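Local coordinates for protein putative uronate isomerase (Thermotoga maritima, PDB 4NAR) that is of unproven function but probably belongs with the lactate racemases, enzymes that interconvert the two enantiomers of lactate, at residues K291-V297 against G416-L422; M298-I304 against F371-I376; P153-F159 against L191-N197. All blocks are in the same frame, centred on the assembly; numbering follows the deposited sequence.

Contact 1 (K291-V297 against G416-L422)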
loop_
_atom_site.group_PDB
_atom_site.type_symbol
_atom_site.label_atom_id
_atom_site.label_comp_id
_atom_site.label_asym_id
_atom_site.label_seq_id
_atom_site.Cartn_x
_atom_site.Cartn_y
_atom_site.Cartn_z
ATOM N N LYS A 291 9.387 6.928 3.831
ATOM C CA LYS A 291 9.032 7.424 5.169
ATOM C C LYS A 291 10.012 8.461 5.703
ATOM O O LYS A 291 9.755 9.086 6.737
ATOM C CB LYS A 291 8.883 6.282 6.180
ATOM C CG LYS A 291 7.760 5.306 5.851
ATOM C CD LYS A 291 6.438 6.029 5.675
ATOM C CE LYS A 291 5.284 5.223 6.264
ATOM N NZ LYS A 291 4.955 3.942 5.551
ATOM N N LEU A 292 11.114 8.664 4.983
ATOM C CA LEU A 292 12.135 9.611 5.412
ATOM C C LEU A 292 12.253 10.837 4.495
ATOM O O LEU A 292 13.239 11.574 4.568
ATOM C CB LEU A 292 13.482 8.889 5.532
ATOM C CG LEU A 292 13.503 7.750 6.578
ATOM C CD1 LEU A 292 14.795 6.919 6.522
ATOM C CD2 LEU A 292 13.248 8.295 8.004
ATOM N N GLN A 293 11.250 11.073 3.650
ATOM C CA GLN A 293 11.373 12.109 2.609
ATOM C C GLN A 293 10.665 13.447 2.846
ATOM O O GLN A 293 10.711 14.324 1.977
ATOM C CB GLN A 293 10.954 11.557 1.243
ATOM C CG GLN A 293 11.941 10.564 0.652
ATOM C CD GLN A 293 11.553 10.135 -0.756
ATOM O OE1 GLN A 293 11.041 10.941 -1.560
ATOM N NE2 GLN A 293 11.777 8.850 -1.058
ATOM N N ARG A 294 10.000 13.615 3.989
ATOM C CA ARG A 294 9.574 14.958 4.371
ATOM C C ARG A 294 10.770 15.910 4.376
ATOM O O ARG A 294 11.908 15.499 4.675
ATOM C CB ARG A 294 8.832 14.959 5.703
ATOM C CG ARG A 294 7.377 14.583 5.491
ATOM C CD ARG A 294 6.480 14.977 6.630
ATOM N NE ARG A 294 5.094 14.816 6.209
ATOM C CZ ARG A 294 4.056 14.722 7.035
ATOM N NH1 ARG A 294 4.240 14.785 8.351
ATOM N NH2 ARG A 294 2.831 14.553 6.537
ATOM N N PRO A 295 10.529 17.176 3.996
ATOM C CA PRO A 295 11.667 18.091 3.851
ATOM C C PRO A 295 12.361 18.306 5.193
ATOM O O PRO A 295 11.677 18.473 6.222
ATOM C CB PRO A 295 11.022 19.392 3.352
ATOM C CG PRO A 295 9.572 19.283 3.680
ATOM C CD PRO A 295 9.244 17.814 3.651
ATOM N N GLY A 296 13.695 18.267 5.178
ATOM C CA GLY A 296 14.479 18.470 6.384
ATOM C C GLY A 296 14.780 17.204 7.181
ATOM O O GLY A 296 15.608 17.242 8.109
ATOM N N VAL A 297 14.121 16.087 6.849
ATOM C CA VAL A 297 14.347 14.857 7.619
ATOM C C VAL A 297 15.737 14.259 7.360
ATOM O O VAL A 297 16.453 13.875 8.292
ATOM C CB VAL A 297 13.212 13.814 7.445
ATOM C CG1 VAL A 297 13.588 12.501 8.083
ATOM C CG2 VAL A 297 11.944 14.322 8.097
ATOM N N GLY A 416 10.306 1.270 7.729
ATOM C CA GLY A 416 9.346 1.600 6.693
ATOM C C GLY A 416 7.916 1.743 7.183
ATOM O O GLY A 416 6.995 1.841 6.373
ATOM N N LYS A 417 7.724 1.749 8.501
ATOM C CA LYS A 417 6.380 1.819 9.071
ATOM C C LYS A 417 5.972 3.257 9.398
ATOM O O LYS A 417 5.004 3.773 8.844
ATOM C CB LYS A 417 6.262 0.920 10.312
ATOM C CG LYS A 417 6.468 -0.591 10.040
ATOM C CD LYS A 417 5.466 -1.110 9.013
ATOM C CE LYS A 417 5.872 -2.484 8.477
ATOM N NZ LYS A 417 5.772 -3.598 9.458
ATOM N N TYR A 418 6.732 3.903 10.281
ATOM C CA TYR A 418 6.421 5.260 10.751
ATOM C C TYR A 418 6.889 6.377 9.824
ATOM O O TYR A 418 7.958 6.270 9.217
ATOM C CB TYR A 418 7.013 5.475 12.147
ATOM C CG TYR A 418 6.278 4.659 13.164
ATOM C CD1 TYR A 418 6.549 3.309 13.312
ATOM C CD2 TYR A 418 5.259 5.217 13.938
ATOM C CE1 TYR A 418 5.853 2.533 14.224
ATOM C CE2 TYR A 418 4.553 4.448 14.861
ATOM C CZ TYR A 418 4.858 3.102 14.996
ATOM O OH TYR A 418 4.169 2.314 15.895
ATOM N N LEU A 419 6.083 7.440 9.731
ATOM C CA LEU A 419 6.439 8.659 8.998
ATOM C C LEU A 419 7.300 9.530 9.912
ATOM O O LEU A 419 6.933 9.786 11.067
ATOM C CB LEU A 419 5.182 9.448 8.646
ATOM C CG LEU A 419 5.034 10.183 7.315
ATOM C CD1 LEU A 419 4.112 11.398 7.509
ATOM C CD2 LEU A 419 6.363 10.575 6.692
ATOM N N TYR A 420 8.443 9.984 9.410
ATOM C CA TYR A 420 9.297 10.873 10.189
ATOM C C TYR A 420 9.073 12.344 9.838
ATOM O O TYR A 420 8.844 12.688 8.671
ATOM C CB TYR A 420 10.764 10.463 10.042
ATOM C CG TYR A 420 11.092 9.319 10.964
ATOM C CD1 TYR A 420 10.738 8.010 10.638
ATOM C CD2 TYR A 420 11.704 9.550 12.184
ATOM C CE1 TYR A 420 11.015 6.960 11.498
ATOM C CE2 TYR A 420 11.989 8.511 13.045
ATOM C CZ TYR A 420 11.639 7.221 12.708
ATOM O OH TYR A 420 11.922 6.196 13.584
ATOM N N ASP A 421 9.094 13.205 10.855
ATOM C CA ASP A 421 8.999 14.643 10.628
ATOM C C ASP A 421 9.945 15.408 11.566
ATOM O O ASP A 421 10.378 14.875 12.595
ATOM C CB ASP A 421 7.555 15.132 10.771
ATOM C CG ASP A 421 7.235 16.303 9.832
ATOM O OD1 ASP A 421 8.200 16.943 9.322
ATOM O OD2 ASP A 421 6.027 16.586 9.599
ATOM N N LEU A 422 10.290 16.637 11.181
ATOM C CA LEU A 422 11.113 17.524 12.014
ATOM C C LEU A 422 10.257 18.216 13.074
ATOM O O LEU A 422 9.225 18.823 12.749
ATOM C CB LEU A 422 11.813 18.588 11.160
ATOM C CG LEU A 422 13.198 18.284 10.585
ATOM C CD1 LEU A 422 13.735 19.507 9.835
ATOM C CD2 LEU A 422 14.160 17.869 11.691
HETATM O O HOH W 1 9.670 11.746 6.295
HETATM O O HOH W 2 9.429 18.194 7.595
#

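Contact 2 (M298-I304 against F371-I376)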
loop_
_atom_site.group_PDB
_atom_site.type_symbol
_atom_site.label_atom_id
_atom_site.label_comp_id
_atom_site.label_asym_id
_atom_site.label_seq_id
_atom_site.Cartn_x
_atom_site.Cartn_y
_atom_site.Cartn_z
HETATM N N MSE A 298 16.133 14.218 6.098
HETATM C CA MSE A 298 17.469 13.747 5.751
HETATM C C MSE A 298 18.393 14.942 5.499
HETATM O O MSE A 298 17.991 15.925 4.867
HETATM C CB MSE A 298 17.414 12.858 4.506
HETATM C CG MSE A 298 16.583 11.620 4.683
HETATM SE SE MSE A 298 17.476 10.418 5.920
HETATM C CE MSE A 298 16.127 10.415 7.253
ATOM N N ALA A 299 19.620 14.868 6.005
ATOM C CA ALA A 299 20.628 15.872 5.662
ATOM C C ALA A 299 20.996 15.703 4.182
ATOM O O ALA A 299 21.015 14.569 3.670
ATOM C CB ALA A 299 21.865 15.706 6.540
ATOM N N LYS A 300 21.265 16.813 3.490
ATOM C CA LYS A 300 21.815 16.739 2.131
ATOM C C LYS A 300 23.066 15.837 2.167
ATOM O O LYS A 300 23.944 16.010 3.021
ATOM C CB LYS A 300 22.110 18.150 1.584
ATOM C CG LYS A 300 23.176 18.237 0.473
ATOM C CD LYS A 300 22.690 17.763 -0.918
ATOM C CE LYS A 300 22.491 18.937 -1.891
ATOM N NZ LYS A 300 21.254 19.735 -1.601
ATOM N N GLY A 301 23.114 14.839 1.285
ATOM C CA GLY A 301 24.172 13.842 1.314
ATOM C C GLY A 301 23.916 12.740 2.336
ATOM O O GLY A 301 24.763 11.862 2.550
ATOM N N GLY A 302 22.750 12.782 2.979
ATOM C CA GLY A 302 22.402 11.767 3.957
ATOM C C GLY A 302 22.235 10.405 3.312
ATOM O O GLY A 302 21.940 10.293 2.116
ATOM N N GLN A 303 22.422 9.362 4.106
ATOM C CA GLN A 303 22.309 8.008 3.601
ATOM C C GLN A 303 21.077 7.320 4.155
ATOM O O GLN A 303 20.903 7.235 5.384
ATOM C CB GLN A 303 23.523 7.182 3.999
ATOM C CG GLN A 303 24.813 7.564 3.304
ATOM C CD GLN A 303 26.001 6.828 3.896
ATOM O OE1 GLN A 303 26.189 6.817 5.115
ATOM N NE2 GLN A 303 26.796 6.194 3.042
ATOM N N ILE A 304 20.231 6.830 3.248
ATOM C CA ILE A 304 19.203 5.874 3.624
ATOM C C ILE A 304 19.668 4.464 3.255
ATOM O O ILE A 304 19.941 4.174 2.081
ATOM C CB ILE A 304 17.859 6.168 2.953
ATOM C CG1 ILE A 304 17.453 7.614 3.214
ATOM C CG2 ILE A 304 16.797 5.222 3.495
ATOM C CD1 ILE A 304 16.065 7.956 2.722
ATOM N N PHE A 371 21.755 14.289 -6.429
ATOM C CA PHE A 371 20.654 13.837 -5.575
ATOM C C PHE A 371 20.739 14.420 -4.176
ATOM O O PHE A 371 21.835 14.588 -3.635
ATOM C CB PHE A 371 20.630 12.303 -5.489
ATOM C CG PHE A 371 20.316 11.628 -6.797
ATOM C CD1 PHE A 371 21.332 11.106 -7.597
ATOM C CD2 PHE A 371 19.001 11.532 -7.246
ATOM C CE1 PHE A 371 21.037 10.486 -8.822
ATOM C CE2 PHE A 371 18.696 10.917 -8.478
ATOM C CZ PHE A 371 19.714 10.393 -9.262
ATOM N N GLU A 372 19.584 14.696 -3.580
ATOM C CA GLU A 372 19.548 15.210 -2.219
ATOM C C GLU A 372 20.098 14.214 -1.187
ATOM O O GLU A 372 20.731 14.619 -0.209
ATOM C CB GLU A 372 18.136 15.656 -1.849
ATOM C CG GLU A 372 17.850 17.124 -2.192
ATOM C CD GLU A 372 18.454 18.085 -1.174
ATOM O OE1 GLU A 372 18.533 17.717 0.025
ATOM O OE2 GLU A 372 18.844 19.207 -1.567
ATOM N N PHE A 373 19.855 12.920 -1.401
ATOM C CA PHE A 373 20.387 11.896 -0.500
ATOM C C PHE A 373 20.760 10.618 -1.249
ATOM O O PHE A 373 20.412 10.457 -2.418
ATOM C CB PHE A 373 19.416 11.608 0.666
ATOM C CG PHE A 373 18.004 11.288 0.233
ATOM C CD1 PHE A 373 17.005 12.260 0.310
ATOM C CD2 PHE A 373 17.675 10.022 -0.255
ATOM C CE1 PHE A 373 15.704 11.983 -0.087
ATOM C CE2 PHE A 373 16.365 9.730 -0.663
ATOM C CZ PHE A 373 15.378 10.715 -0.573
ATOM N N ASP A 374 21.471 9.715 -0.582
ATOM C CA ASP A 374 21.834 8.426 -1.180
ATOM C C ASP A 374 20.906 7.312 -0.660
ATOM O O ASP A 374 20.474 7.343 0.488
ATOM C CB ASP A 374 23.292 8.081 -0.869
ATOM C CG ASP A 374 23.872 7.012 -1.809
ATOM O OD1 ASP A 374 25.096 6.740 -1.722
ATOM O OD2 ASP A 374 23.116 6.446 -2.636
ATOM N N VAL A 375 20.584 6.351 -1.518
ATOM C CA VAL A 375 19.772 5.194 -1.126
ATOM C C VAL A 375 20.587 3.926 -1.307
ATOM O O VAL A 375 21.038 3.612 -2.422
ATOM C CB VAL A 375 18.498 5.045 -1.996
ATOM C CG1 VAL A 375 17.719 3.788 -1.577
ATOM C CG2 VAL A 375 17.640 6.304 -1.920
ATOM N N ILE A 376 20.778 3.188 -0.224
ATOM C CA ILE A 376 21.652 2.025 -0.273
ATOM C C ILE A 376 20.874 0.751 0.016
ATOM O O ILE A 376 20.071 0.695 0.951
ATOM C CB ILE A 376 22.830 2.195 0.704
ATOM C CG1 ILE A 376 23.685 3.389 0.261
ATOM C CG2 ILE A 376 23.681 0.917 0.794
ATOM C CD1 ILE A 376 24.072 4.328 1.408
#

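Contact 3 (P153-F159 against L191-N197). With SO4 (sulfate ion), chain C.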
loop_
_atom_site.group_PDB
_atom_site.type_symbol
_atom_site.label_atom_id
_atom_site.label_comp_id
_atom_site.label_asym_id
_atom_site.label_seq_id
_atom_site.Cartn_x
_atom_site.Cartn_y
_atom_site.Cartn_z
ATOM N N PRO A 153 0.126 6.034 7.071
ATOM C CA PRO A 153 0.555 7.025 6.071
ATOM C C PRO A 153 1.153 6.328 4.854
ATOM O O PRO A 153 1.867 5.340 5.025
ATOM C CB PRO A 153 1.639 7.820 6.798
ATOM C CG PRO A 153 1.405 7.558 8.258
ATOM C CD PRO A 153 0.857 6.172 8.344
ATOM N N HIS A 154 0.868 6.829 3.653
ATOM C CA HIS A 154 1.247 6.125 2.438
ATOM C C HIS A 154 1.824 7.058 1.381
ATOM O O HIS A 154 1.316 8.178 1.170
ATOM C CB HIS A 154 0.041 5.369 1.884
ATOM C CG HIS A 154 0.392 4.320 0.865
ATOM N ND1 HIS A 154 0.551 4.605 -0.476
ATOM C CD2 HIS A 154 0.579 2.983 0.994
ATOM C CE1 HIS A 154 0.829 3.486 -1.130
ATOM N NE2 HIS A 154 0.853 2.490 -0.262
ATOM N N GLU A 155 2.872 6.568 0.712
ATOM C CA GLU A 155 3.661 7.354 -0.234
ATOM C C GLU A 155 2.912 7.738 -1.523
ATOM O O GLU A 155 3.326 8.682 -2.212
ATOM C CB GLU A 155 4.935 6.587 -0.618
ATOM C CG GLU A 155 4.663 5.317 -1.447
ATOM C CD GLU A 155 4.222 4.116 -0.578
ATOM O OE1 GLU A 155 4.023 4.282 0.661
ATOM O OE2 GLU A 155 4.081 2.990 -1.126
ATOM N N SER A 156 1.846 7.003 -1.859
ATOM C CA SER A 156 1.091 7.259 -3.096
ATOM C C SER A 156 -0.338 7.763 -2.850
ATOM O O SER A 156 -0.902 8.465 -3.689
ATOM C CB SER A 156 1.018 6.013 -3.996
ATOM O OG SER A 156 2.306 5.564 -4.384
ATOM N N THR A 157 -0.929 7.395 -1.720
ATOM C CA THR A 157 -2.320 7.768 -1.457
ATOM C C THR A 157 -2.525 8.616 -0.198
ATOM O O THR A 157 -3.622 8.623 0.359
ATOM C CB THR A 157 -3.217 6.516 -1.348
ATOM O OG1 THR A 157 -2.767 5.700 -0.253
ATOM C CG2 THR A 157 -3.164 5.709 -2.648
ATOM N N GLY A 158 -1.471 9.308 0.251
ATOM C CA GLY A 158 -1.509 10.088 1.484
ATOM C C GLY A 158 -1.612 9.185 2.697
ATOM O O GLY A 158 -0.727 9.162 3.559
ATOM N N PHE A 159 -2.703 8.433 2.766
ATOM C CA PHE A 159 -2.897 7.406 3.786
ATOM C C PHE A 159 -3.380 6.151 3.068
ATOM O O PHE A 159 -3.924 6.254 1.966
ATOM C CB PHE A 159 -3.956 7.853 4.811
ATOM C CG PHE A 159 -3.449 8.881 5.798
ATOM C CD1 PHE A 159 -2.797 8.473 6.969
ATOM C CD2 PHE A 159 -3.587 10.259 5.544
ATOM C CE1 PHE A 159 -2.300 9.419 7.885
ATOM C CE2 PHE A 159 -3.093 11.216 6.467
ATOM C CZ PHE A 159 -2.447 10.793 7.633
ATOM N N LEU A 191 2.971 14.946 -0.516
ATOM C CA LEU A 191 1.793 14.076 -0.516
ATOM C C LEU A 191 1.630 13.195 0.737
ATOM O O LEU A 191 0.545 13.161 1.348
ATOM C CB LEU A 191 1.761 13.217 -1.794
ATOM C CG LEU A 191 0.469 12.433 -2.082
ATOM C CD1 LEU A 191 0.069 12.545 -3.558
ATOM C CD2 LEU A 191 0.615 10.965 -1.670
ATOM N N ILE A 192 2.689 12.480 1.117
ATOM C CA ILE A 192 2.568 11.487 2.190
ATOM C C ILE A 192 1.941 12.068 3.475
ATOM O O ILE A 192 2.246 13.204 3.872
ATOM C CB ILE A 192 3.923 10.793 2.487
ATOM C CG1 ILE A 192 3.705 9.503 3.287
ATOM C CG2 ILE A 192 4.908 11.749 3.185
ATOM C CD1 ILE A 192 4.903 8.541 3.239
ATOM N N GLY A 193 1.028 11.310 4.088
ATOM C CA GLY A 193 0.342 11.777 5.285
ATOM C C GLY A 193 -0.645 12.940 5.113
ATOM O O GLY A 193 -0.930 13.654 6.077
ATOM N N THR A 194 -1.176 13.129 3.904
ATOM C CA THR A 194 -2.290 14.053 3.676
ATOM C C THR A 194 -3.568 13.255 3.419
ATOM O O THR A 194 -3.544 12.265 2.689
ATOM C CB THR A 194 -2.043 14.953 2.444
ATOM O OG1 THR A 194 -1.911 14.131 1.269
ATOM C CG2 THR A 194 -0.786 15.804 2.626
ATOM N N VAL A 195 -4.684 13.687 4.006
ATOM C CA VAL A 195 -5.959 13.003 3.821
ATOM C C VAL A 195 -6.429 13.062 2.362
ATOM O O VAL A 195 -6.889 12.059 1.809
ATOM C CB VAL A 195 -7.059 13.583 4.757
ATOM C CG1 VAL A 195 -8.427 12.927 4.466
ATOM C CG2 VAL A 195 -6.658 13.390 6.231
ATOM N N ASP A 196 -6.293 14.235 1.748
ATOM C CA ASP A 196 -6.807 14.483 0.399
ATOM C C ASP A 196 -5.637 14.841 -0.536
ATOM O O ASP A 196 -4.658 15.454 -0.094
ATOM C CB ASP A 196 -7.836 15.621 0.444
ATOM C CG ASP A 196 -8.554 15.830 -0.896
ATOM O OD1 ASP A 196 -9.208 16.894 -1.062
ATOM O OD2 ASP A 196 -8.479 14.935 -1.777
ATOM N N ASN A 197 -5.750 14.459 -1.809
ATOM C CA ASN A 197 -4.659 14.562 -2.783
ATOM C C ASN A 197 -5.120 13.958 -4.116
ATOM O O ASN A 197 -6.211 13.362 -4.180
ATOM C CB ASN A 197 -3.423 13.826 -2.261
ATOM C CG ASN A 197 -3.730 12.397 -1.872
ATOM O OD1 ASN A 197 -4.016 11.545 -2.732
ATOM N ND2 ASN A 197 -3.681 12.121 -0.564
HETATM S S SO4 C . 0.703 -0.927 0.334
HETATM O O1 SO4 C . -0.554 -0.276 0.759
HETATM O O2 SO4 C . 0.421 -2.312 -0.088
HETATM O O3 SO4 C . 1.346 -0.222 -0.788
HETATM O O4 SO4 C . 1.603 -0.935 1.492
#

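Contact 1 (K291-V297 against G416-L422)
Lys-291, Arg-294 and Tyr-420 carry the packing of the loop after helix 287-290 onto strand 419-422, which pairs in parallel with strand 261-264 in a small two-stranded sheet. The direct backbone tie is a single hydrogen bond: Tyr-420 N donates to Lys-291 O at 3.1 Å, nearly straight at 167°. Water 1 reinforces it, donating to Lys-291 O and Tyr-420 O and accepting from Arg-294 N.

Among the charged groups, Lys-291 bends about its CB-CG bond (chi2 -55°) and runs past a row of carbonyls. Its CB lies 3.2 Å from Tyr-418 O, and its NZ donates to Gly-416 O (3.0 Å) from above the carbonyl plane; Pro-153 O is a further, weak partner. With an alanine here, Gly-416 O would probably lose its ammonium donor and a gap would open beside Lys-417 O. Arg-294 NH1 forms a salt bridge with Asp-421 OD2 at 2.8 Å, though the guanidinium and carboxylate planes stand 54° apart and the hydrogen bond is weak. Leu-419 CD1 sits over the centre of one guanidinium face, 3.3 Å above its plane.

Apolar contact comes from Leu-292, whose CD2 reaches Tyr-420 CD1 at 3.6 Å as the two side chains lie side by side. Val-297 CG1 meets Tyr-420 CB at 4.0 Å, crossing at about a right angle. Asp-421 OD1, the carboxylate oxygen not used in the salt bridge, accepts from Leu-422 N on its anti side and from water 2, which also donates to Pro-295 O.

Contact 2 (M298-I304 against F371-I376)
Gly-302, Gln-303 and Ile-304 run beside Phe-373 to Ile-376 as parallel strands, their short axes 25° apart. Backbone hydrogen bonds give the evidence for the pairing. Asp-374 N donates to Gly-302 O at 2.8 Å, Ile-304 N to Asp-374 O at 2.8 Å and 170°, and Ile-376 N to Ile-304 O at 2.6 Å. Where the chain turns a corner in the type II turn from Ala-299 to Gly-302, Gly-301 N donates to Glu-372 O at 2.8 Å.

The polar side-chain tie lies at this corner: Lys-300 NZ forms a salt bridge with Glu-372 OE2, the two side chains crossing at about a right angle. The modelled separation is very short, and its exact value is doubtful.

The apolar contacts gather round Phe-373. With CG set between its backbone N and carbonyl carbon (chi1 52°), Phe-373 lays its ring where Ile-304 CD1 makes an off-centre CH-pi contact, 4.2 Å from the centroid. Met-298, a selenomethionine, brings its CB to 4.3 Å from Phe-373 CD1. Separately, the Gln-303 side chain packs along Ile-376 CD1, with Gln-303 CG at 3.8 Å from that methyl.

These strands are the adjoining 302-308 and 373-379 of a parallel sheet. Strand 268-274 flanks the first and strand 392-393 the second, while helix 347-357 covers Val-375 through Val-356 and Arg-357.

Contact 3 (P153-F159 against L191-N197)
Ile-192 and Gly-193 meet the backbone of residues 153-159, where a hairpin of two short, weakly bonded strands (153-154 and 158-159) packs against the type II turn from Leu-191 to Thr-194. The turn opens the loop that leads from helix 188-191 to helix 198-213.

The Ile-192 side chain lies along the first strand. Its CB is 3.9 Å from His-154 O. Beyond it CG1, set trans to the backbone N (chi1 -163°), closes to 3.5 Å on the same oxygen. The tip, CD1, comes to rest 3.8 Å from Glu-155 N, with the side chain of Lys-291 also packed against it. Most of the closest contacts of Ile-192 across this pair are thus with peptide atoms, while the Pro-153 ring lies a little farther off, its CB 4.4 Å from Ile-192 CG1.

Two donors grip Gly-158 O: His-154 N within the hairpin and Gly-193 N from the turn at 2.8 Å, arriving from opposite faces of the carbonyl plane. Gly-158 has positive phi, and a CB here would run into Thr-194 O and Asn-197 ND2, so the close fit suits a residue without a side chain. Next to it, Phe-159 turns one ring face to Gly-193 CA, 4.1 Å from the centroid, in a CH-pi contact. Thr-194 OG1 closes the turn by donating to a lone pair of Leu-191 O, and accepts from Asn-197 ND2 farther along the loop. Asn-197, at the N-cap of helix 198-213, uses OD1 to accept from Arg-200 N.

The His-154 ring meets, at its edge, a sulfate probably taken from the crystallisation liquor and also bound by Arg-41 and Lys-164. Its ND1 accepts from Ser-156 N, and its NE2 donates to sulfate O3 at 2.8 Å and 177°.

Contact 3 is the most deeply placed, about 11 Å from the chain centre to its own centre and mostly buried; contacts 1 and 2 lie about 17 and 24 Å out and are partly buried. Their chemistry follows: contact 2 is regular parallel sheet pairing with a salt bridge at its exposed corner, contact 1 mixes charged side chains with bridging waters, and contact 3 joins a small hairpin to a turn through close backbone packing. Contact 2 is nested within the chain loop closed by contact 1, and Leu-292 packs on Ile-304 between them. Arg-294 NH2 probably donates to Ile-192 O, joining contacts 1 and 3, whereas contacts 2 and 3 do not touch.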